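Local coordinates for protein angel homolog 2 (Homo sapiens, PDB 6RW0) that acts as a 2',3'-cyclic phosphatase of the CCR4 deadenylase family and probably binds mRNA 3'-untranslated regions, at residues M55-S61 against L101-Q107; L60-L64 against K135-C139; W82-F86 against H110-I115; G138-C142 against V191-H195. All coordinates share one frame; numbering follows the deposited sequence.

Interaction 1 of 4, residues M55-S61 against L101-Q107; sequences MSYNILS and LCLQEVQ. With MG (magnesium ion), chain B.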
loop_
_atom_site.group_PDB
_atom_site.type_symbol
_atom_site.label_atom_id
_atom_site.label_comp_id
_atom_site.label_asym_id
_atom_site.label_seq_id
_atom_site.Cartn_x
_atom_site.Cartn_y
_atom_site.Cartn_z
ATOM N N MET A 55 8.292 -6.070 -3.167
ATOM C CA MET A 55 7.309 -6.831 -2.383
ATOM C C MET A 55 6.504 -5.850 -1.524
ATOM O O MET A 55 7.134 -5.018 -0.900
ATOM C CB MET A 55 8.002 -7.826 -1.461
ATOM C CG MET A 55 7.031 -8.507 -0.537
ATOM S SD MET A 55 7.845 -9.645 0.589
ATOM C CE MET A 55 7.954 -11.078 -0.463
ATOM N N SER A 56 5.176 -5.925 -1.533
ATOM C CA SER A 56 4.289 -5.119 -0.663
ATOM C C SER A 56 3.599 -6.114 0.267
ATOM O O SER A 56 2.996 -7.024 -0.244
ATOM C CB SER A 56 3.304 -4.308 -1.442
ATOM O OG SER A 56 2.572 -3.477 -0.572
ATOM N N TYR A 57 3.716 -5.961 1.575
ATOM C CA TYR A 57 3.161 -6.962 2.502
ATOM C C TYR A 57 2.648 -6.294 3.779
ATOM O O TYR A 57 3.453 -5.725 4.481
ATOM C CB TYR A 57 4.266 -7.967 2.837
ATOM C CG TYR A 57 3.844 -9.282 3.443
ATOM C CD1 TYR A 57 2.516 -9.633 3.566
ATOM C CD2 TYR A 57 4.798 -10.189 3.833
ATOM C CE1 TYR A 57 2.150 -10.856 4.097
ATOM C CE2 TYR A 57 4.451 -11.415 4.360
ATOM C CZ TYR A 57 3.122 -11.743 4.503
ATOM O OH TYR A 57 2.763 -12.947 5.022
ATOM N N ASN A 58 1.359 -6.418 4.072
ATOM C CA ASN A 58 0.791 -6.016 5.373
ATOM C C ASN A 58 0.984 -7.269 6.242
ATOM O O ASN A 58 0.341 -8.248 5.962
ATOM C CB ASN A 58 -0.659 -5.580 5.209
ATOM C CG ASN A 58 -1.316 -5.276 6.533
ATOM O OD1 ASN A 58 -0.961 -5.843 7.535
ATOM N ND2 ASN A 58 -2.287 -4.391 6.522
ATOM N N ILE A 59 1.873 -7.228 7.231
ATOM C CA ILE A 59 2.305 -8.440 7.982
ATOM C C ILE A 59 1.433 -8.719 9.204
ATOM O O ILE A 59 1.652 -9.738 9.808
ATOM C CB ILE A 59 3.804 -8.340 8.336
ATOM C CG1 ILE A 59 4.107 -7.275 9.396
ATOM C CG2 ILE A 59 4.624 -8.131 7.075
ATOM C CD1 ILE A 59 5.512 -7.342 9.931
ATOM N N LEU A 60 0.489 -7.844 9.526
ATOM C CA LEU A 60 -0.437 -7.981 10.652
ATOM C C LEU A 60 0.283 -7.733 11.978
ATOM O O LEU A 60 1.075 -8.559 12.440
ATOM C CB LEU A 60 -1.209 -9.307 10.636
ATOM C CG LEU A 60 -2.172 -9.552 11.805
ATOM C CD1 LEU A 60 -3.218 -8.471 11.988
ATOM C CD2 LEU A 60 -2.834 -10.919 11.597
ATOM N N SER A 61 0.009 -6.587 12.587
ATOM C CA SER A 61 0.589 -6.249 13.880
ATOM C C SER A 61 -0.013 -7.123 14.970
ATOM O O SER A 61 -1.228 -7.320 15.013
ATOM C CB SER A 61 0.288 -4.775 14.152
ATOM O OG SER A 61 0.172 -4.476 15.534
ATOM N N LEU A 101 11.323 -3.847 -0.141
ATOM C CA LEU A 101 10.200 -4.289 0.672
ATOM C C LEU A 101 9.407 -3.082 1.140
ATOM O O LEU A 101 9.970 -2.136 1.704
ATOM C CB LEU A 101 10.640 -5.026 1.934
ATOM C CG LEU A 101 11.659 -6.127 1.752
ATOM C CD1 LEU A 101 12.038 -6.606 3.160
ATOM C CD2 LEU A 101 11.135 -7.242 0.901
ATOM N N CYS A 102 8.105 -3.116 0.910
ATOM C CA CYS A 102 7.176 -2.117 1.420
ATOM C C CYS A 102 6.265 -2.867 2.374
ATOM O O CYS A 102 5.423 -3.655 1.936
ATOM C CB CYS A 102 6.381 -1.477 0.292
ATOM S SG CYS A 102 7.417 -0.310 -0.648
ATOM N N LEU A 103 6.454 -2.649 3.670
ATOM C CA LEU A 103 5.720 -3.375 4.691
ATOM C C LEU A 103 4.744 -2.451 5.400
ATOM O O LEU A 103 5.023 -1.268 5.614
ATOM C CB LEU A 103 6.689 -3.989 5.706
ATOM C CG LEU A 103 7.835 -4.843 5.141
ATOM C CD1 LEU A 103 8.764 -5.313 6.249
ATOM C CD2 LEU A 103 7.278 -6.016 4.355
ATOM N N GLN A 104 3.596 -3.006 5.776
ATOM C CA GLN A 104 2.633 -2.317 6.614
ATOM C C GLN A 104 2.359 -3.140 7.867
ATOM O O GLN A 104 2.631 -4.339 7.922
ATOM C CB GLN A 104 1.329 -2.008 5.855
ATOM C CG GLN A 104 1.545 -1.347 4.478
ATOM C CD GLN A 104 1.800 -2.347 3.379
ATOM O OE1 GLN A 104 1.264 -3.458 3.389
ATOM N NE2 GLN A 104 2.628 -1.968 2.422
ATOM N N GLU A 105 1.798 -2.463 8.874
ATOM C CA GLU A 105 1.497 -3.058 10.181
ATOM C C GLU A 105 2.752 -3.601 10.859
ATOM O O GLU A 105 2.731 -4.647 11.510
ATOM C CB GLU A 105 0.361 -4.073 10.116
ATOM C CG GLU A 105 -0.938 -3.367 9.817
ATOM C CD GLU A 105 -2.171 -4.142 10.203
ATOM O OE1 GLU A 105 -2.119 -4.958 11.161
ATOM O OE2 GLU A 105 -3.210 -3.916 9.540
ATOM N N VAL A 106 3.845 -2.859 10.707
ATOM C CA VAL A 106 5.121 -3.156 11.348
ATOM C C VAL A 106 5.076 -2.548 12.743
ATOM O O VAL A 106 5.084 -1.323 12.895
ATOM C CB VAL A 106 6.281 -2.591 10.518
ATOM C CG1 VAL A 106 7.617 -2.729 11.254
ATOM C CG2 VAL A 106 6.283 -3.241 9.134
ATOM N N GLN A 107 5.017 -3.407 13.760
ATOM C CA GLN A 107 4.856 -2.966 15.140
ATOM C C GLN A 107 6.195 -2.509 15.710
ATOM O O GLN A 107 7.212 -3.185 15.541
ATOM C CB GLN A 107 4.277 -4.120 15.957
ATOM C CG GLN A 107 3.912 -3.761 17.356
ATOM C CD GLN A 107 3.062 -4.818 18.006
ATOM O OE1 GLN A 107 2.013 -5.185 17.483
ATOM N NE2 GLN A 107 3.520 -5.330 19.138
HETATM MG MG MG B . -5.097 -5.201 9.417
HETATM O O HOH W 1 0.393 -4.584 1.090
HETATM O O HOH W 2 -3.395 -6.798 8.830
HETATM O O HOH W 3 -4.832 -5.275 11.597
HETATM O O HOH W 4 -6.661 -6.848 9.327
HETATM O O HOH W 5 -7.214 -3.815 9.799
HETATM O O HOH W 6 -5.972 -5.158 7.331
#
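Glu-105 OE2 is held by the magnesium ion at 2.3 Å and by Asn-58 ND2 at 3.2 Å, the amide nitrogen approaching from above the carboxylate plane. Glu-105 OE1 takes the backbone N-H of Ser-61 (N to OE1 3.0 Å) on its anti side in a nearly straight bond, and a magnesium-bound water donates to it as well. The carboxylate is thereby fixed in rotation, and five waters complete the metal shell. Asn-58 is itself held at both ends: OD1 accepts from Leu-60 N in an Asx turn and from another metal water, while ND2 also bonds to Asp-236. Farther along, Ser-61 OG donates to Gln-107 OE1 at 2.8 Å, on a lone pair in the carbonyl plane. Gln-104, its chain bent at chi2 (85°), folds back along the strand, where a water joins its OE1 to Ser-56 OG and its NE2 reaches Asn-193. Behind these polar groups, Leu-103 CD2 packs on Tyr-57 CB at 3.9 Å. Strands 55-58 and 101-104 run parallel, paired from Met-55 with Leu-101 to Asn-58 with Gln-104. At their C-terminal ends Glu-105 supplies the metal ligand and Asn-58 positions it and a metal water, as in the endonuclease/exonuclease/phosphatase fold.

Interaction 2 of 4, residues L60-L64 against K135-C139; sequences LSQDL and KPDGC
Leu-64 and Asp-137 meet at about a right angle, the leucine methyl CD1 set against the carboxylate at 3.8 Å from Asp-137 OD1 and almost as near OD2. Asp-137 is turned to this place by a chi1 of 65°, which puts CG between its backbone N and carbonyl carbon; OD1 is also salt-bridged to Arg-131, which probably offsets its charge beside the methyl group. Asp-63 and Pro-136 are arranged differently, running antiparallel alongside one another. Here Asp-63 OD2 lies 3.4 Å from Pro-136 CB, while the CG corner of the proline ring also approaches Leu-64 CD2 at 4.2 Å. The ring thus sits against two successive residues of the first turn of helix 62-67. Next to it, Ser-61 CB faces Asp-137 CB at 4.1 Å. Ser-61 is the N-cap of that helix; its OG, chiefly bonded to Gln-107, accepts a weak bond from Leu-64 N. The contact joins helix 62-67 to the start of strand 137-144 beside the metal site, with the Leu-64 side chain about 5 Å from the magnesium ion. No hydrogen bond crosses between the segments: the fit rests on shape, and Asp-137 finds its salt bridge outside the contact.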
loop_
_atom_site.group_PDB
_atom_site.type_symbol
_atom_site.label_atom_id
_atom_site.label_comp_id
_atom_site.label_asym_id
_atom_site.label_seq_id
_atom_site.Cartn_x
_atom_site.Cartn_y
_atom_site.Cartn_z
ATOM N N LEU A 60 0.489 -7.844 9.526
ATOM C CA LEU A 60 -0.437 -7.981 10.652
ATOM C C LEU A 60 0.283 -7.733 11.978
ATOM O O LEU A 60 1.075 -8.559 12.440
ATOM C CB LEU A 60 -1.209 -9.307 10.636
ATOM C CG LEU A 60 -2.172 -9.552 11.805
ATOM C CD1 LEU A 60 -3.218 -8.471 11.988
ATOM C CD2 LEU A 60 -2.834 -10.919 11.597
ATOM N N SER A 61 0.009 -6.587 12.587
ATOM C CA SER A 61 0.589 -6.249 13.880
ATOM C C SER A 61 -0.013 -7.123 14.970
ATOM O O SER A 61 -1.228 -7.320 15.013
ATOM C CB SER A 61 0.288 -4.775 14.152
ATOM O OG SER A 61 0.172 -4.476 15.534
ATOM N N GLN A 62 0.836 -7.651 15.857
ATOM C CA GLN A 62 0.326 -8.517 16.922
ATOM C C GLN A 62 -0.666 -7.788 17.821
ATOM O O GLN A 62 -1.691 -8.367 18.221
ATOM C CB GLN A 62 1.474 -9.081 17.760
ATOM C CG GLN A 62 1.032 -10.203 18.687
ATOM C CD GLN A 62 0.620 -11.451 17.921
ATOM O OE1 GLN A 62 1.073 -11.679 16.808
ATOM N NE2 GLN A 62 -0.222 -12.277 18.534
ATOM N N ASP A 63 -0.374 -6.531 18.184
ATOM C CA ASP A 63 -1.299 -5.777 19.023
ATOM C C ASP A 63 -2.652 -5.643 18.334
ATOM O O ASP A 63 -3.700 -5.775 18.975
ATOM C CB ASP A 63 -0.771 -4.368 19.304
ATOM C CG ASP A 63 0.344 -4.323 20.330
ATOM O OD1 ASP A 63 0.719 -5.364 20.902
ATOM O OD2 ASP A 63 0.857 -3.204 20.563
ATOM N N LEU A 64 -2.644 -5.349 17.027
ATOM C CA LEU A 64 -3.904 -5.197 16.303
ATOM C C LEU A 64 -4.620 -6.529 16.135
ATOM O O LEU A 64 -5.852 -6.575 16.184
ATOM C CB LEU A 64 -3.676 -4.497 14.963
ATOM C CG LEU A 64 -3.090 -3.086 15.078
ATOM C CD1 LEU A 64 -2.987 -2.473 13.673
ATOM C CD2 LEU A 64 -3.892 -2.203 16.017
ATOM N N LYS A 135 -0.932 4.682 18.490
ATOM C CA LYS A 135 -0.960 3.537 17.614
ATOM C C LYS A 135 0.389 2.832 17.673
ATOM O O LYS A 135 1.427 3.476 17.870
ATOM C CB LYS A 135 -1.244 4.011 16.200
ATOM C CG LYS A 135 -2.564 4.766 16.055
ATOM C CD LYS A 135 -3.771 3.950 16.524
ATOM C CE LYS A 135 -5.075 4.728 16.313
ATOM N NZ LYS A 135 -5.021 6.014 17.084
ATOM N N PRO A 136 0.398 1.508 17.565
ATOM C CA PRO A 136 1.626 0.740 17.801
ATOM C C PRO A 136 2.470 0.414 16.578
ATOM O O PRO A 136 3.545 -0.176 16.743
ATOM C CB PRO A 136 1.069 -0.567 18.397
ATOM C CG PRO A 136 -0.237 -0.774 17.645
ATOM C CD PRO A 136 -0.800 0.636 17.472
ATOM N N ASP A 137 2.026 0.772 15.377
ATOM C CA ASP A 137 2.533 0.162 14.164
ATOM C C ASP A 137 2.727 1.221 13.094
ATOM O O ASP A 137 2.263 2.360 13.218
ATOM C CB ASP A 137 1.552 -0.893 13.613
ATOM C CG ASP A 137 0.221 -0.279 13.166
ATOM O OD1 ASP A 137 -0.449 0.340 14.008
ATOM O OD2 ASP A 137 -0.164 -0.380 11.979
ATOM N N GLY A 138 3.390 0.821 12.022
ATOM C CA GLY A 138 3.599 1.733 10.926
ATOM C C GLY A 138 4.090 1.062 9.667
ATOM O O GLY A 138 4.001 -0.157 9.500
ATOM N N CYS A 139 4.599 1.897 8.776
ATOM C CA CYS A 139 5.093 1.471 7.480
ATOM C C CYS A 139 6.613 1.417 7.487
ATOM O O CYS A 139 7.287 2.260 8.097
ATOM C CB CYS A 139 4.701 2.471 6.392
ATOM S SG CYS A 139 2.969 2.562 6.008
#

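Interaction 3 of 4, residues W82-F86 against H110-I115; sequences WSFRF and HYGAEI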
loop_
_atom_site.group_PDB
_atom_site.type_symbol
_atom_site.label_atom_id
_atom_site.label_comp_id
_atom_site.label_asym_id
_atom_site.label_seq_id
_atom_site.Cartn_x
_atom_site.Cartn_y
_atom_site.Cartn_z
ATOM N N TRP A 82 2.905 -14.308 18.152
ATOM C CA TRP A 82 3.994 -13.686 17.403
ATOM C C TRP A 82 5.209 -14.604 17.312
ATOM O O TRP A 82 5.930 -14.574 16.309
ATOM C CB TRP A 82 4.368 -12.347 18.032
ATOM C CG TRP A 82 5.455 -11.589 17.330
ATOM C CD1 TRP A 82 6.665 -11.240 17.849
ATOM C CD2 TRP A 82 5.429 -11.071 15.995
ATOM N NE1 TRP A 82 7.390 -10.528 16.926
ATOM C CE2 TRP A 82 6.658 -10.423 15.773
ATOM C CE3 TRP A 82 4.498 -11.108 14.962
ATOM C CZ2 TRP A 82 6.967 -9.811 14.563
ATOM C CZ3 TRP A 82 4.799 -10.485 13.772
ATOM C CH2 TRP A 82 6.022 -9.855 13.579
ATOM N N SER A 83 5.449 -15.430 18.333
ATOM C CA SER A 83 6.565 -16.370 18.277
ATOM C C SER A 83 6.396 -17.390 17.157
ATOM O O SER A 83 7.386 -17.977 16.697
ATOM C CB SER A 83 6.688 -17.095 19.619
ATOM O OG SER A 83 5.504 -17.818 19.911
ATOM N N PHE A 84 5.152 -17.645 16.737
ATOM C CA PHE A 84 4.834 -18.519 15.612
ATOM C C PHE A 84 4.863 -17.747 14.291
ATOM O O PHE A 84 5.453 -18.199 13.301
ATOM C CB PHE A 84 3.444 -19.154 15.826
ATOM C CG PHE A 84 3.094 -20.193 14.798
ATOM C CD1 PHE A 84 2.524 -19.831 13.587
ATOM C CD2 PHE A 84 3.358 -21.527 15.034
ATOM C CE1 PHE A 84 2.225 -20.782 12.625
ATOM C CE2 PHE A 84 3.055 -22.484 14.077
ATOM C CZ PHE A 84 2.494 -22.105 12.866
ATOM N N ARG A 85 4.258 -16.563 14.269
ATOM C CA ARG A 85 4.069 -15.852 13.011
ATOM C C ARG A 85 5.365 -15.263 12.471
ATOM O O ARG A 85 5.607 -15.307 11.261
ATOM C CB ARG A 85 3.030 -14.743 13.186
ATOM C CG ARG A 85 1.658 -15.257 13.582
ATOM C CD ARG A 85 0.569 -14.217 13.360
ATOM N NE ARG A 85 0.792 -12.942 14.041
ATOM C CZ ARG A 85 1.005 -11.769 13.441
ATOM N NH1 ARG A 85 1.072 -11.656 12.121
ATOM N NH2 ARG A 85 1.167 -10.682 14.180
ATOM N N PHE A 86 6.178 -14.645 13.324
ATOM C CA PHE A 86 7.346 -13.946 12.800
ATOM C C PHE A 86 8.301 -14.877 12.062
ATOM O O PHE A 86 8.765 -14.514 10.967
ATOM C CB PHE A 86 8.067 -13.154 13.887
ATOM C CG PHE A 86 9.338 -12.540 13.394
ATOM C CD1 PHE A 86 9.310 -11.568 12.410
ATOM C CD2 PHE A 86 10.560 -12.973 13.866
ATOM C CE1 PHE A 86 10.492 -11.013 11.929
ATOM C CE2 PHE A 86 11.733 -12.422 13.388
ATOM C CZ PHE A 86 11.694 -11.445 12.419
ATOM N N HIS A 110 8.409 -4.858 18.148
ATOM C CA HIS A 110 8.908 -5.995 17.388
ATOM C C HIS A 110 9.881 -5.567 16.307
ATOM O O HIS A 110 10.818 -6.301 15.978
ATOM C CB HIS A 110 7.733 -6.720 16.762
ATOM C CG HIS A 110 6.831 -7.337 17.769
ATOM N ND1 HIS A 110 5.535 -7.702 17.484
ATOM C CD2 HIS A 110 7.050 -7.672 19.059
ATOM C CE1 HIS A 110 4.994 -8.238 18.563
ATOM N NE2 HIS A 110 5.893 -8.241 19.530
ATOM N N TYR A 111 9.658 -4.403 15.711
ATOM C CA TYR A 111 10.569 -3.933 14.676
ATOM C C TYR A 111 11.969 -3.736 15.241
ATOM O O TYR A 111 12.960 -4.196 14.659
ATOM C CB TYR A 111 10.023 -2.630 14.108
ATOM C CG TYR A 111 10.861 -1.983 13.038
ATOM C CD1 TYR A 111 10.986 -2.554 11.772
ATOM C CD2 TYR A 111 11.490 -0.779 13.278
ATOM C CE1 TYR A 111 11.734 -1.930 10.778
ATOM C CE2 TYR A 111 12.244 -0.158 12.302
ATOM C CZ TYR A 111 12.357 -0.742 11.051
ATOM O OH TYR A 111 13.104 -0.108 10.075
ATOM N N GLY A 112 12.070 -3.069 16.389
ATOM C CA GLY A 112 13.378 -2.840 16.977
ATOM C C GLY A 112 14.036 -4.114 17.471
ATOM O O GLY A 112 15.251 -4.287 17.333
ATOM N N ALA A 113 13.255 -5.015 18.064
ATOM C CA ALA A 113 13.825 -6.194 18.712
ATOM C C ALA A 113 14.200 -7.283 17.715
ATOM O O ALA A 113 15.181 -8.010 17.933
ATOM C CB ALA A 113 12.807 -6.780 19.694
ATOM N N GLU A 114 13.416 -7.432 16.644
ATOM C CA GLU A 114 13.507 -8.607 15.791
ATOM C C GLU A 114 13.422 -8.319 14.293
ATOM O O GLU A 114 14.232 -8.839 13.519
ATOM C CB GLU A 114 12.385 -9.597 16.121
ATOM C CG GLU A 114 12.188 -9.949 17.570
ATOM C CD GLU A 114 10.832 -10.562 17.757
ATOM O OE1 GLU A 114 10.716 -11.788 17.551
ATOM O OE2 GLU A 114 9.877 -9.802 18.033
ATOM N N ILE A 115 12.436 -7.553 13.835
ATOM C CA ILE A 115 12.252 -7.369 12.370
ATOM C C ILE A 115 13.405 -6.591 11.743
ATOM O O ILE A 115 13.987 -7.089 10.810
ATOM C CB ILE A 115 10.906 -6.694 12.060
ATOM C CG1 ILE A 115 9.733 -7.428 12.701
ATOM C CG2 ILE A 115 10.728 -6.569 10.561
ATOM C CD1 ILE A 115 8.441 -6.648 12.654
HETATM O O HOH W 7 8.924 -13.730 17.450
#
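With CG anti to the backbone N in both, Trp-82 and Phe-86 send their rings from one side of helix 82-96 toward helix 108-121, whereas His-110 has CG anti to its carbonyl carbon (chi1 -65°) and lays its imidazole flat on the indole. The five-membered ring of Trp-82 and the His-110 ring form a face-to-face stack, centroids 3.6 Å apart and planes only 6° from parallel, with Trp-82 NE1 over the middle of the imidazole. The opposite face of the indole carries Phe-86 CB, one turn farther along its own helix, so the ring is clasped between the two. Its N-H is used at the edge: Trp-82 NE1 donates to Glu-114 OE2 at 2.8 Å, within the indole plane and on the syn side of a carboxylate standing almost perpendicular to the ring. These are two of the helices that flank one sheet of the endonuclease/exonuclease/phosphatase sandwich, and their segments cross at -63° with axes 12.7 Å apart, a spacing that large side chains bridge. Glu-114 and Ile-115 lie at a wider pi-type turn, where His-110 O accepts from both their backbone N atoms, from opposite faces of its plane. Glu-114 OE1 takes a water at 2.6 Å that also makes a weak bond to Trp-82 O, tying the carboxylate to the other helix a second time. Deeper in, Ile-115 CG1 packs against Phe-86 CE1 at 3.7 Å, while its CD1 reaches Trp-82 CZ2 at 4.0 Å. Arg-85, by the indole edge, turns its guanidinium to the backbone oxygens of Ile-59 and Leu-60.

Interaction 4 of 4, residues G138-C142 against V191-H195; sequences GCAIC and VANTH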
loop_
_atom_site.group_PDB
_atom_site.type_symbol
_atom_site.label_atom_id
_atom_site.label_comp_id
_atom_site.label_asym_id
_atom_site.label_seq_id
_atom_site.Cartn_x
_atom_site.Cartn_y
_atom_site.Cartn_z
ATOM N N GLY A 138 3.390 0.821 12.022
ATOM C CA GLY A 138 3.599 1.733 10.926
ATOM C C GLY A 138 4.090 1.062 9.667
ATOM O O GLY A 138 4.001 -0.157 9.500
ATOM N N CYS A 139 4.599 1.897 8.776
ATOM C CA CYS A 139 5.093 1.471 7.480
ATOM C C CYS A 139 6.613 1.417 7.487
ATOM O O CYS A 139 7.287 2.260 8.097
ATOM C CB CYS A 139 4.701 2.471 6.392
ATOM S SG CYS A 139 2.969 2.562 6.008
ATOM N N ALA A 140 7.163 0.464 6.755
ATOM C CA ALA A 140 8.597 0.410 6.535
ATOM C C ALA A 140 8.865 0.280 5.045
ATOM O O ALA A 140 8.107 -0.376 4.327
ATOM C CB ALA A 140 9.259 -0.741 7.294
ATOM N N ILE A 141 9.923 0.932 4.578
ATOM C CA ILE A 141 10.471 0.679 3.249
ATOM C C ILE A 141 11.912 0.242 3.439
ATOM O O ILE A 141 12.701 0.945 4.080
ATOM C CB ILE A 141 10.384 1.894 2.311
ATOM C CG1 ILE A 141 8.941 2.325 2.086
ATOM C CG2 ILE A 141 11.010 1.538 0.956
ATOM C CD1 ILE A 141 8.785 3.651 1.312
ATOM N N CYS A 142 12.248 -0.918 2.891
ATOM C CA CYS A 142 13.562 -1.515 3.031
ATOM C C CYS A 142 14.085 -1.821 1.639
ATOM O O CYS A 142 13.312 -2.120 0.728
ATOM C CB CYS A 142 13.466 -2.814 3.835
ATOM S SG CYS A 142 12.477 -2.695 5.359
ATOM N N VAL A 191 10.047 5.387 -4.326
ATOM C CA VAL A 191 9.249 4.305 -3.762
ATOM C C VAL A 191 8.405 4.871 -2.634
ATOM O O VAL A 191 8.937 5.478 -1.692
ATOM C CB VAL A 191 10.130 3.157 -3.241
ATOM C CG1 VAL A 191 9.270 2.048 -2.645
ATOM C CG2 VAL A 191 11.017 2.616 -4.342
ATOM N N ALA A 192 7.097 4.664 -2.721
ATOM C CA ALA A 192 6.154 5.161 -1.737
ATOM C C ALA A 192 5.396 3.996 -1.128
ATOM O O ALA A 192 5.182 2.967 -1.776
ATOM C CB ALA A 192 5.178 6.137 -2.374
ATOM N N ASN A 193 5.007 4.161 0.139
ATOM C CA ASN A 193 4.295 3.141 0.894
ATOM C C ASN A 193 3.335 3.834 1.846
ATOM O O ASN A 193 3.667 4.873 2.428
ATOM C CB ASN A 193 5.337 2.305 1.650
ATOM C CG ASN A 193 4.740 1.139 2.427
ATOM O OD1 ASN A 193 3.621 0.708 2.180
ATOM N ND2 ASN A 193 5.522 0.601 3.356
ATOM N N THR A 194 2.140 3.267 1.999
ATOM C CA THR A 194 1.182 3.815 2.945
ATOM C C THR A 194 0.235 2.728 3.414
ATOM O O THR A 194 0.168 1.633 2.849
ATOM C CB THR A 194 0.411 4.998 2.338
ATOM O OG1 THR A 194 -0.296 5.705 3.364
ATOM C CG2 THR A 194 -0.624 4.542 1.308
ATOM N N HIS A 195 -0.524 3.075 4.449
ATOM C CA HIS A 195 -1.623 2.262 4.965
ATOM C C HIS A 195 -2.717 3.278 5.293
ATOM O O HIS A 195 -2.614 4.013 6.280
ATOM C CB HIS A 195 -1.175 1.459 6.176
ATOM C CG HIS A 195 -2.177 0.451 6.636
ATOM N ND1 HIS A 195 -1.943 -0.385 7.706
ATOM C CD2 HIS A 195 -3.412 0.149 6.179
ATOM C CE1 HIS A 195 -3.001 -1.156 7.893
ATOM N NE2 HIS A 195 -3.902 -0.867 6.970
#
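Val-191 meets Ile-141 through its CG1 methyl, 4.0 Å from Ile-141 CG2. The carbonyl O of Val-191 lies against the same isoleucine, 3.5 Å from Ile-141 CD1. Ala-192 turns its methyl away, toward Met-233 and Val-174, and adds little here. Asn-193 carries the middle of the contact. Asn-193 CB packs on Ile-141 CG1 at 3.6 Å, and with CG anti to the backbone N (chi1 -177°) the amide rises toward strand 137-144, where Asn-193 ND2 comes within 3.7 Å of Cys-139 CB and 2.9 Å of Ala-140 O. The amide is bonded on both sides to the neighbouring strand 100-107: ND2 donates to Leu-103 O, and OD1 accepts from Gln-104 NE2. Thr-194 points its side chain the other way, its OG1 bonded to Val-171 O, but Thr-194 CA supports Cys-139 SG at 3.8 Å. At His-195 the contact thins to Cys-139 SG, which lies near the backbone N and, farther off, CB; the imidazole leads off toward Glu-105, with the side chain about 5 Å from the magnesium ion. The two strands belong to different sheets and run nearly antiparallel (160°), their axes 7.0 Å apart, so this is face-to-face packing across the interior of the two-sheet sandwich of the DNase I-like fold. Aliphatic and sulfur groups fill most of the interface, and the polar side chain that reaches across, Asn-193, has both ends of its amide satisfied by strand 100-107; it thereby ties the sheets together by directional bonds where the rest is apolar packing.

How the interactions relate
Interactions 1 and 4 are buried near the middle of the chain, interaction 2 is partly buried, and interaction 3 lies at the surface. Interaction 1 pairs strands within one sheet, whereas interaction 4 packs that sheet on the other; the Gln-104 to Asn-193 bond connects them. Interaction 2 shares Leu-60 and Ser-61 with interaction 1 and strand 137-144 with interaction 4, at the metal-bearing end. Interaction 3 sits on the outer helices, yet Arg-85 reaches back to the backbone of Ile-59 and Leu-60. The chemistry shifts accordingly: backbone pairing and metal ligation in interaction 1, nonpolar packing around one amide in interaction 4, carbon-carboxylate contacts in interaction 2, and stacked rings with a water bridge outside.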